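Local coordinates for protein 1-pyrroline-5-carboxylate dehydrogenase (Thermus thermophilus, PDB 1UZB) that probably oxidises glutamate semialdehyde, the open form of 1-pyrroline-5-carboxylate, to glutamate with NAD+ as electron acceptor, as a member of the aldehyde dehydrogenase family, at residues S59-V64 / E395-A400; E32-H37 / E63-T68; A181-P186 / A209-V214. One frame throughout, in Å; residues are numbered along the deposited sequence.

Contact 1. Residues S59-V64 / E395-A400; sequences SAPSEV and EGYFIA
Pro61 is held between two side chains of the other loop, Glu395 and Tyr397. The methylene part of Glu395 runs past the proline ring in the opposite direction, with Glu395 CG 3.4 Å from Pro61 CG. The glutamate is stretched out: its CG stands anti to the backbone N (chi1 -178°) and the next torsion is also extended, which carries the carboxylate beyond the proline to Ser62. There Glu395 OE1 takes a weak, long bond from the backbone, 3.5 Å from Ser62 N. The same oxygen lies 3.1 Å from Ser62 OG, a hydrogen bond that remains unsettled because the hydroxyl proton has another acceptor within reach.

Ser62 sits inside a type I turn from Ala60 to Glu63, closed by the bond from Glu63 N to Ala60 O (2.9 Å). This turn links strands 52-57 and 64-69 of the four-stranded sheet, while 395-400 belongs to the loop joining strands 384-387 and 402-405 at the margin of the seven-stranded sheet. The contact therefore ties two separate sheets of the aldehyde dehydrogenase fold together near the surface.

Tyr397 approaches the proline obliquely with its phenol end, Tyr397 OH coming within 3.2 Å of Pro61 CB. Its CG is anti to the carbonyl carbon (chi1 -50°), and its ring also packs on Ala366 and Glu369 of helix 366-379. Gly396 C lies over one face of the Phe398 ring, toward its rim, while Phe398 CZ reaches Ser59 O at 3.8 Å. Gly396 CA passes 3.6 Å from the same carbonyl, Ser59 O; a beta carbon here would collide with both that oxygen and the Phe398 ring. The hydroxyl of Ser59 turns to another partner, the backbone N of Ala354.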
loop_
_atom_site.group_PDB
_atom_site.type_symbol
_atom_site.label_atom_id
_atom_site.label_comp_id
_atom_site.label_asym_id
_atom_site.label_seq_id
_atom_site.Cartn_x
_atom_site.Cartn_y
_atom_site.Cartn_z
ATOM N N SER A 59 34.587 -35.232 -22.413
ATOM C CA SER A 59 35.538 -34.701 -23.384
ATOM C C SER A 59 36.703 -35.671 -23.583
ATOM O O SER A 59 37.439 -35.578 -24.564
ATOM C CB SER A 59 36.073 -33.342 -22.923
ATOM O OG SER A 59 35.049 -32.362 -22.941
ATOM N N ALA A 60 36.854 -36.595 -22.639
ATOM C CA ALA A 60 37.907 -37.615 -22.658
ATOM C C ALA A 60 37.423 -38.683 -21.676
ATOM O O ALA A 60 37.897 -38.758 -20.541
ATOM C CB ALA A 60 39.228 -37.018 -22.187
ATOM N N PRO A 61 36.473 -39.528 -22.111
ATOM C CA PRO A 61 35.887 -40.592 -21.288
ATOM C C PRO A 61 36.788 -41.611 -20.610
ATOM O O PRO A 61 36.305 -42.413 -19.817
ATOM C CB PRO A 61 34.862 -41.233 -22.226
ATOM C CG PRO A 61 35.450 -41.016 -23.572
ATOM C CD PRO A 61 35.962 -39.598 -23.492
ATOM N N SER A 62 38.081 -41.589 -20.907
ATOM C CA SER A 62 39.000 -42.518 -20.261
ATOM C C SER A 62 39.389 -41.923 -18.909
ATOM O O SER A 62 39.956 -42.605 -18.053
ATOM C CB SER A 62 40.254 -42.727 -21.117
ATOM O OG SER A 62 40.975 -41.518 -21.276
ATOM N N GLU A 63 39.066 -40.646 -18.721
ATOM C CA GLU A 63 39.385 -39.946 -17.481
ATOM C C GLU A 63 38.229 -39.984 -16.490
ATOM O O GLU A 63 37.094 -39.638 -16.825
ATOM C CB GLU A 63 39.739 -38.485 -17.766
ATOM C CG GLU A 63 40.721 -38.290 -18.903
ATOM C CD GLU A 63 41.199 -36.858 -19.015
ATOM O OE1 GLU A 63 40.415 -35.936 -18.704
ATOM O OE2 GLU A 63 42.360 -36.656 -19.422
ATOM N N VAL A 64 38.533 -40.394 -15.265
ATOM C CA VAL A 64 37.539 -40.474 -14.203
ATOM C C VAL A 64 37.563 -39.183 -13.389
ATOM O O VAL A 64 38.524 -38.907 -12.669
ATOM C CB VAL A 64 37.826 -41.667 -13.266
ATOM C CG1 VAL A 64 36.820 -41.694 -12.123
ATOM C CG2 VAL A 64 37.766 -42.963 -14.052
ATOM N N GLU A 395 38.175 -39.140 -28.832
ATOM C CA GLU A 395 37.605 -40.017 -27.819
ATOM C C GLU A 395 36.325 -39.409 -27.248
ATOM O O GLU A 395 35.373 -40.125 -26.937
ATOM C CB GLU A 395 38.621 -40.245 -26.694
ATOM C CG GLU A 395 38.148 -41.192 -25.604
ATOM C CD GLU A 395 39.209 -41.456 -24.549
ATOM O OE1 GLU A 395 39.599 -40.506 -23.832
ATOM O OE2 GLU A 395 39.656 -42.617 -24.441
ATOM N N GLY A 396 36.316 -38.087 -27.115
ATOM C CA GLY A 396 35.151 -37.396 -26.586
ATOM C C GLY A 396 33.910 -37.604 -27.436
ATOM O O GLY A 396 34.002 -37.982 -28.602
ATOM N N TYR A 397 32.742 -37.346 -26.855
ATOM C CA TYR A 397 31.477 -37.525 -27.564
ATOM C C TYR A 397 31.132 -36.268 -28.353
ATOM O O TYR A 397 30.113 -35.619 -28.105
ATOM C CB TYR A 397 30.371 -37.849 -26.558
ATOM C CG TYR A 397 30.748 -38.960 -25.602
ATOM C CD1 TYR A 397 30.717 -38.760 -24.223
ATOM C CD2 TYR A 397 31.151 -40.209 -26.079
ATOM C CE1 TYR A 397 31.080 -39.774 -23.337
ATOM C CE2 TYR A 397 31.514 -41.231 -25.199
ATOM C CZ TYR A 397 31.475 -41.007 -23.832
ATOM O OH TYR A 397 31.828 -42.011 -22.956
ATOM N N PHE A 398 31.976 -35.947 -29.326
ATOM C CA PHE A 398 31.800 -34.753 -30.136
ATOM C C PHE A 398 30.928 -34.945 -31.372
ATOM O O PHE A 398 31.212 -35.786 -32.226
ATOM C CB PHE A 398 33.170 -34.220 -30.558
ATOM C CG PHE A 398 34.102 -33.966 -29.406
ATOM C CD1 PHE A 398 33.783 -33.027 -28.430
ATOM C CD2 PHE A 398 35.300 -34.668 -29.295
ATOM C CE1 PHE A 398 34.643 -32.790 -27.357
ATOM C CE2 PHE A 398 36.165 -34.438 -28.227
ATOM C CZ PHE A 398 35.835 -33.498 -27.258
ATOM N N ILE A 399 29.866 -34.150 -31.454
ATOM C CA ILE A 399 28.947 -34.182 -32.584
ATOM C C ILE A 399 28.921 -32.786 -33.199
ATOM O O ILE A 399 28.832 -31.784 -32.489
ATOM C CB ILE A 399 27.521 -34.573 -32.141
ATOM C CG1 ILE A 399 27.542 -35.963 -31.505
ATOM C CG2 ILE A 399 26.581 -34.560 -33.337
ATOM C CD1 ILE A 399 26.200 -36.432 -30.988
ATOM N N ALA A 400 29.009 -32.725 -34.521
ATOM C CA ALA A 400 29.013 -31.449 -35.222
ATOM C C ALA A 400 27.637 -30.795 -35.284
ATOM O O ALA A 400 26.617 -31.480 -35.346
ATOM C CB ALA A 400 29.545 -31.647 -36.639
#

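Contact 2. Residues E32-H37 / E63-T68; sequences EEFGRH and EVVGTT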
loop_
_atom_site.group_PDB
_atom_site.type_symbol
_atom_site.label_atom_id
_atom_site.label_comp_id
_atom_site.label_asym_id
_atom_site.label_seq_id
_atom_site.Cartn_x
_atom_site.Cartn_y
_atom_site.Cartn_z
ATOM N N GLU A 32 43.317 -31.661 -11.020
ATOM C CA GLU A 32 44.287 -32.295 -10.135
ATOM C C GLU A 32 43.584 -33.106 -9.051
ATOM O O GLU A 32 44.206 -33.919 -8.363
ATOM C CB GLU A 32 45.188 -31.224 -9.515
ATOM C CG GLU A 32 46.136 -30.584 -10.531
ATOM C CD GLU A 32 46.754 -29.281 -10.050
ATOM O OE1 GLU A 32 47.594 -28.720 -10.787
ATOM O OE2 GLU A 32 46.402 -28.811 -8.947
ATOM N N GLU A 33 42.278 -32.889 -8.930
ATOM C CA GLU A 33 41.444 -33.567 -7.946
ATOM C C GLU A 33 40.734 -34.793 -8.532
ATOM O O GLU A 33 40.040 -35.517 -7.820
ATOM C CB GLU A 33 40.412 -32.572 -7.400
ATOM C CG GLU A 33 39.431 -33.132 -6.389
ATOM C CD GLU A 33 38.428 -32.090 -5.937
ATOM O OE1 GLU A 33 37.711 -31.538 -6.799
ATOM O OE2 GLU A 33 38.358 -31.819 -4.718
ATOM N N PHE A 34 40.909 -35.020 -9.832
ATOM C CA PHE A 34 40.295 -36.166 -10.502
ATOM C C PHE A 34 40.543 -37.455 -9.721
ATOM O O PHE A 34 41.660 -37.708 -9.262
ATOM C CB PHE A 34 40.867 -36.322 -11.916
ATOM C CG PHE A 34 40.112 -35.565 -12.983
ATOM C CD1 PHE A 34 39.371 -34.427 -12.673
ATOM C CD2 PHE A 34 40.181 -35.973 -14.312
ATOM C CE1 PHE A 34 38.711 -33.707 -13.674
ATOM C CE2 PHE A 34 39.527 -35.262 -15.317
ATOM C CZ PHE A 34 38.791 -34.125 -14.995
ATOM N N GLY A 35 39.502 -38.266 -9.571
ATOM C CA GLY A 35 39.643 -39.526 -8.858
ATOM C C GLY A 35 39.131 -39.503 -7.431
ATOM O O GLY A 35 39.037 -40.548 -6.785
ATOM N N ARG A 36 38.801 -38.316 -6.936
ATOM C CA ARG A 36 38.296 -38.165 -5.576
ATOM C C ARG A 36 37.002 -38.949 -5.379
ATOM O O ARG A 36 36.207 -39.092 -6.309
ATOM C CB ARG A 36 38.059 -36.684 -5.278
ATOM C CG ARG A 36 37.537 -36.395 -3.882
ATOM C CD ARG A 36 37.356 -34.900 -3.685
ATOM N NE ARG A 36 36.722 -34.578 -2.411
ATOM C CZ ARG A 36 36.335 -33.357 -2.060
ATOM N NH1 ARG A 36 36.517 -32.338 -2.890
ATOM N NH2 ARG A 36 35.764 -33.154 -0.881
ATOM N N HIS A 37 36.799 -39.459 -4.168
ATOM C CA HIS A 37 35.602 -40.231 -3.846
ATOM C C HIS A 37 34.653 -39.451 -2.943
ATOM O O HIS A 37 35.064 -38.921 -1.913
ATOM C CB HIS A 37 35.983 -41.536 -3.150
ATOM C CG HIS A 37 34.814 -42.423 -2.863
ATOM N ND1 HIS A 37 34.112 -43.071 -3.856
ATOM C CD2 HIS A 37 34.205 -42.751 -1.699
ATOM C CE1 HIS A 37 33.123 -43.760 -3.317
ATOM N NE2 HIS A 37 33.157 -43.583 -2.009
ATOM N N GLU A 63 39.066 -40.646 -18.721
ATOM C CA GLU A 63 39.385 -39.946 -17.481
ATOM C C GLU A 63 38.229 -39.984 -16.490
ATOM O O GLU A 63 37.094 -39.638 -16.825
ATOM C CB GLU A 63 39.739 -38.485 -17.766
ATOM C CG GLU A 63 40.721 -38.290 -18.903
ATOM C CD GLU A 63 41.199 -36.858 -19.015
ATOM O OE1 GLU A 63 40.415 -35.936 -18.704
ATOM O OE2 GLU A 63 42.360 -36.656 -19.422
ATOM N N VAL A 64 38.533 -40.394 -15.265
ATOM C CA VAL A 64 37.539 -40.474 -14.203
ATOM C C VAL A 64 37.563 -39.183 -13.389
ATOM O O VAL A 64 38.524 -38.907 -12.669
ATOM C CB VAL A 64 37.826 -41.667 -13.266
ATOM C CG1 VAL A 64 36.820 -41.694 -12.123
ATOM C CG2 VAL A 64 37.766 -42.963 -14.052
ATOM N N VAL A 65 36.506 -38.386 -13.513
ATOM C CA VAL A 65 36.424 -37.134 -12.773
ATOM C C VAL A 65 36.353 -37.444 -11.283
ATOM O O VAL A 65 36.987 -36.777 -10.468
ATOM C CB VAL A 65 35.181 -36.315 -13.198
ATOM C CG1 VAL A 65 35.066 -35.054 -12.346
ATOM C CG2 VAL A 65 35.289 -35.946 -14.671
ATOM N N GLY A 66 35.587 -38.473 -10.936
ATOM C CA GLY A 66 35.460 -38.863 -9.545
ATOM C C GLY A 66 34.525 -40.041 -9.400
ATOM O O GLY A 66 33.907 -40.479 -10.371
ATOM N N THR A 67 34.433 -40.575 -8.190
ATOM C CA THR A 67 33.538 -41.690 -7.933
ATOM C C THR A 67 32.702 -41.310 -6.729
ATOM O O THR A 67 33.086 -40.440 -5.951
ATOM C CB THR A 67 34.304 -42.990 -7.606
ATOM O OG1 THR A 67 35.055 -42.815 -6.398
ATOM C CG2 THR A 67 35.241 -43.359 -8.745
ATOM N N THR A 68 31.550 -41.949 -6.584
ATOM C CA THR A 68 30.695 -41.675 -5.441
ATOM C C THR A 68 30.146 -42.985 -4.913
ATOM O O THR A 68 30.228 -44.023 -5.576
ATOM C CB THR A 68 29.489 -40.786 -5.808
ATOM O OG1 THR A 68 28.583 -41.528 -6.635
ATOM C CG2 THR A 68 29.945 -39.534 -6.543
HETATM O O HOH W 1 36.694 -35.116 -8.287
HETATM O O HOH W 2 37.725 -42.810 -6.442
#
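Gly35 N donates to Val65 O (3.1 Å), and Thr67 N donates to Arg36 O (3.0 Å); these backbone bonds set the pairing of the two segments. His37 and Thr67 form a parallel bridge. The chain enters it through a type II turn from Glu33 to Arg36, in which Gly35 has a positive phi that would jam a beta carbon against the preceding carbonyl.

The side-chain hydrogen bond joins His37 ND1 to Thr67 OG1 at 2.7 Å, with either atom a possible donor. The hydroxyl meets the imidazole at its edge, placed there by a Thr67 chi1 of 63°, which sets OG1 between the backbone N and the carbonyl carbon. A water links Thr67 OG1 to Gly35 O, and Asp48 holds His37 NE2 on the ring's other nitrogen.

A third group of contacts surrounds the Phe34 ring. Val65 CA sits over the middle of the ring face, 4.0 Å from the Phe34 centroid, in a CH-pi contact, and Val65 CG2 meets Phe34 CZ on that face. At the rim, Glu63 OE1 lies 3.6 Å from Phe34 CE2, its carboxylate plane turned 83° from the ring; Asn57 ND2 bonds to the same oxygen. With an alanine in place of Phe34, Val65 would probably lose the ring over its backbone, and Tyr122 its edge-to-face partner.

No ion pair joins the two segments; Arg36 NH1 meets Glu33 OE2 of its own segment at 2.6 Å.

Strand 64-69 lies between strand 36-42, its parallel neighbour, and strand 52-57, which it meets antiparallel. Val65 and Gly66 together face Ser55 there in a classic beta bulge. The Glu33-Arg36 pair reaches helix 213-226 through salt bridges from Glu33 to Lys218 and from Arg36 to Glu221.

Contact 3. Residues A181-P186 / A209-V214; sequences APWNFP and AEDAVV
The methyl of Ala209 points toward the bend of the chain at Trp183, where Ala209 CB lies 3.4 Å from Trp183 N. The same Ala209 CB is 3.5 Å from Ala181 O. With CG between its own backbone N and carbonyl carbon (chi1 51°), Trp183 swings its indole so that the ring edge meets this methyl. Trp183 CB is 3.6 Å from Ala209 CB and also faces Asp211 CB. A second pair closes the other end, where Pro186 CB presses on Ala212 CB at 3.2 Å, tighter than usual carbon contact.

Ala212 is the N-cap residue of helix 213-226, and its N bonds back to Ala209 O. Strand 165-180, helix 188-199 and the parallel strand 203-207 form a beta-alpha-beta unit. The contact thus sets the loop leaving the first strand against the loop leaving the second. The sequence PWNFP in 181-186 is a family motif that lines the active site in relatives.

The direct contacts are van der Waals ones, made by the methyls of Ala209 and Ala212, small enough to let the two loops come close. Polar linkage goes through water: one joins Pro182 O to Ala209 N, another Pro186 O to Ala212 O, so these backbone groups are satisfied without touching.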
loop_
_atom_site.group_PDB
_atom_site.type_symbol
_atom_site.label_atom_id
_atom_site.label_comp_id
_atom_site.label_asym_id
_atom_site.label_seq_id
_atom_site.Cartn_x
_atom_site.Cartn_y
_atom_site.Cartn_z
ATOM N N ALA A 181 16.807 -34.950 -9.954
ATOM C CA ALA A 181 17.419 -33.909 -10.776
ATOM C C ALA A 181 18.003 -34.339 -12.118
ATOM O O ALA A 181 18.320 -35.507 -12.334
ATOM C CB ALA A 181 18.494 -33.194 -9.958
ATOM N N PRO A 182 18.166 -33.376 -13.036
ATOM C CA PRO A 182 18.710 -33.608 -14.375
ATOM C C PRO A 182 20.224 -33.438 -14.425
ATOM O O PRO A 182 20.828 -32.859 -13.519
ATOM C CB PRO A 182 18.006 -32.547 -15.201
ATOM C CG PRO A 182 18.037 -31.381 -14.270
ATOM C CD PRO A 182 17.648 -31.998 -12.926
ATOM N N TRP A 183 20.832 -33.944 -15.494
ATOM C CA TRP A 183 22.273 -33.829 -15.667
ATOM C C TRP A 183 22.678 -32.581 -16.441
ATOM O O TRP A 183 23.837 -32.176 -16.386
ATOM C CB TRP A 183 22.848 -35.059 -16.389
ATOM C CG TRP A 183 22.151 -35.436 -17.672
ATOM C CD1 TRP A 183 21.204 -36.405 -17.830
ATOM C CD2 TRP A 183 22.360 -34.866 -18.976
ATOM N NE1 TRP A 183 20.812 -36.481 -19.144
ATOM C CE2 TRP A 183 21.504 -35.548 -19.869
ATOM C CE3 TRP A 183 23.188 -33.848 -19.475
ATOM C CZ2 TRP A 183 21.449 -35.247 -21.234
ATOM C CZ3 TRP A 183 23.133 -33.550 -20.837
ATOM C CH2 TRP A 183 22.269 -34.249 -21.698
ATOM N N ASN A 184 21.739 -31.957 -17.149
ATOM C CA ASN A 184 22.103 -30.792 -17.951
ATOM C C ASN A 184 22.306 -29.486 -17.179
ATOM O O ASN A 184 23.033 -28.606 -17.637
ATOM C CB ASN A 184 21.120 -30.625 -19.119
ATOM C CG ASN A 184 19.752 -30.149 -18.687
ATOM O OD1 ASN A 184 19.306 -30.399 -17.568
ATOM N ND2 ASN A 184 19.064 -29.470 -19.595
ATOM N N PHE A 185 21.668 -29.360 -16.020
ATOM C CA PHE A 185 21.855 -28.198 -15.150
ATOM C C PHE A 185 21.962 -28.802 -13.758
ATOM O O PHE A 185 21.118 -28.567 -12.895
ATOM C CB PHE A 185 20.678 -27.226 -15.235
ATOM C CG PHE A 185 20.645 -26.441 -16.510
ATOM C CD1 PHE A 185 19.966 -26.924 -17.624
ATOM C CD2 PHE A 185 21.335 -25.235 -16.614
ATOM C CE1 PHE A 185 19.975 -26.216 -18.828
ATOM C CE2 PHE A 185 21.351 -24.522 -17.811
ATOM C CZ PHE A 185 20.669 -25.015 -18.920
ATOM N N PRO A 186 23.028 -29.590 -13.529
ATOM C CA PRO A 186 23.315 -30.286 -12.274
ATOM C C PRO A 186 23.680 -29.462 -11.055
ATOM O O PRO A 186 23.854 -30.010 -9.966
ATOM C CB PRO A 186 24.402 -31.268 -12.678
ATOM C CG PRO A 186 25.182 -30.486 -13.652
ATOM C CD PRO A 186 24.135 -29.778 -14.486
ATOM N N ALA A 209 21.522 -36.809 -11.084
ATOM C CA ALA A 209 21.543 -37.585 -12.314
ATOM C C ALA A 209 22.888 -38.314 -12.315
ATOM O O ALA A 209 23.889 -37.772 -11.844
ATOM C CB ALA A 209 21.430 -36.661 -13.519
ATOM N N GLU A 210 22.908 -39.537 -12.833
ATOM C CA GLU A 210 24.131 -40.342 -12.862
ATOM C C GLU A 210 25.366 -39.658 -13.438
ATOM O O GLU A 210 26.469 -39.832 -12.923
ATOM C CB GLU A 210 23.903 -41.640 -13.644
ATOM C CG GLU A 210 22.853 -42.566 -13.074
ATOM C CD GLU A 210 22.810 -43.896 -13.805
ATOM O OE1 GLU A 210 21.839 -44.652 -13.607
ATOM O OE2 GLU A 210 23.754 -44.189 -14.570
ATOM N N ASP A 211 25.178 -38.887 -14.505
ATOM C CA ASP A 211 26.286 -38.207 -15.170
ATOM C C ASP A 211 26.830 -36.988 -14.437
ATOM O O ASP A 211 27.866 -36.445 -14.828
ATOM C CB ASP A 211 25.867 -37.781 -16.582
ATOM C CG ASP A 211 25.643 -38.960 -17.508
ATOM O OD1 ASP A 211 26.611 -39.708 -17.759
ATOM O OD2 ASP A 211 24.503 -39.136 -17.988
ATOM N N ALA A 212 26.150 -36.564 -13.377
ATOM C CA ALA A 212 26.571 -35.381 -12.638
ATOM C C ALA A 212 26.601 -35.567 -11.125
ATOM O O ALA A 212 26.312 -34.636 -10.371
ATOM C CB ALA A 212 25.656 -34.211 -13.003
ATOM N N VAL A 213 26.976 -36.759 -10.677
ATOM C CA VAL A 213 27.027 -37.040 -9.245
ATOM C C VAL A 213 28.124 -36.283 -8.485
ATOM O O VAL A 213 27.958 -35.966 -7.307
ATOM C CB VAL A 213 27.206 -38.555 -8.978
ATOM C CG1 VAL A 213 25.990 -39.312 -9.477
ATOM C CG2 VAL A 213 28.470 -39.064 -9.657
ATOM N N VAL A 214 29.239 -35.984 -9.144
ATOM C CA VAL A 214 30.316 -35.280 -8.456
ATOM C C VAL A 214 29.954 -33.845 -8.101
ATOM O O VAL A 214 30.164 -33.411 -6.968
ATOM C CB VAL A 214 31.621 -35.273 -9.285
ATOM C CG1 VAL A 214 32.673 -34.410 -8.598
ATOM C CG2 VAL A 214 32.140 -36.695 -9.439
HETATM O O HOH W 3 21.698 -33.888 -10.948
HETATM O O HOH W 4 23.929 -33.001 -9.665
#

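Contacts 1 and 2 lie near the surface, about 23 and 24 Å from the centre of the chain, whereas contact 3 is more interior, about 10 Å from it. The first two share Glu63 and Val64: contact 2 continues into the sheet along the strand that follows the turn of contact 1. The chemistry of the three differs with place. Contact 1 joins loops through proline packing and weak polar bonds, contact 2 pairs strands through backbone bonds and a His-Thr side-chain bond, and contact 3 relies on methyl packing and bridging waters. Contacts 2 and 3 touch, with Thr68 CG2 3.5 Å from Val213 CG2, so the sheet rests on the start of helix 213-226. Contacts 1 and 3 do not.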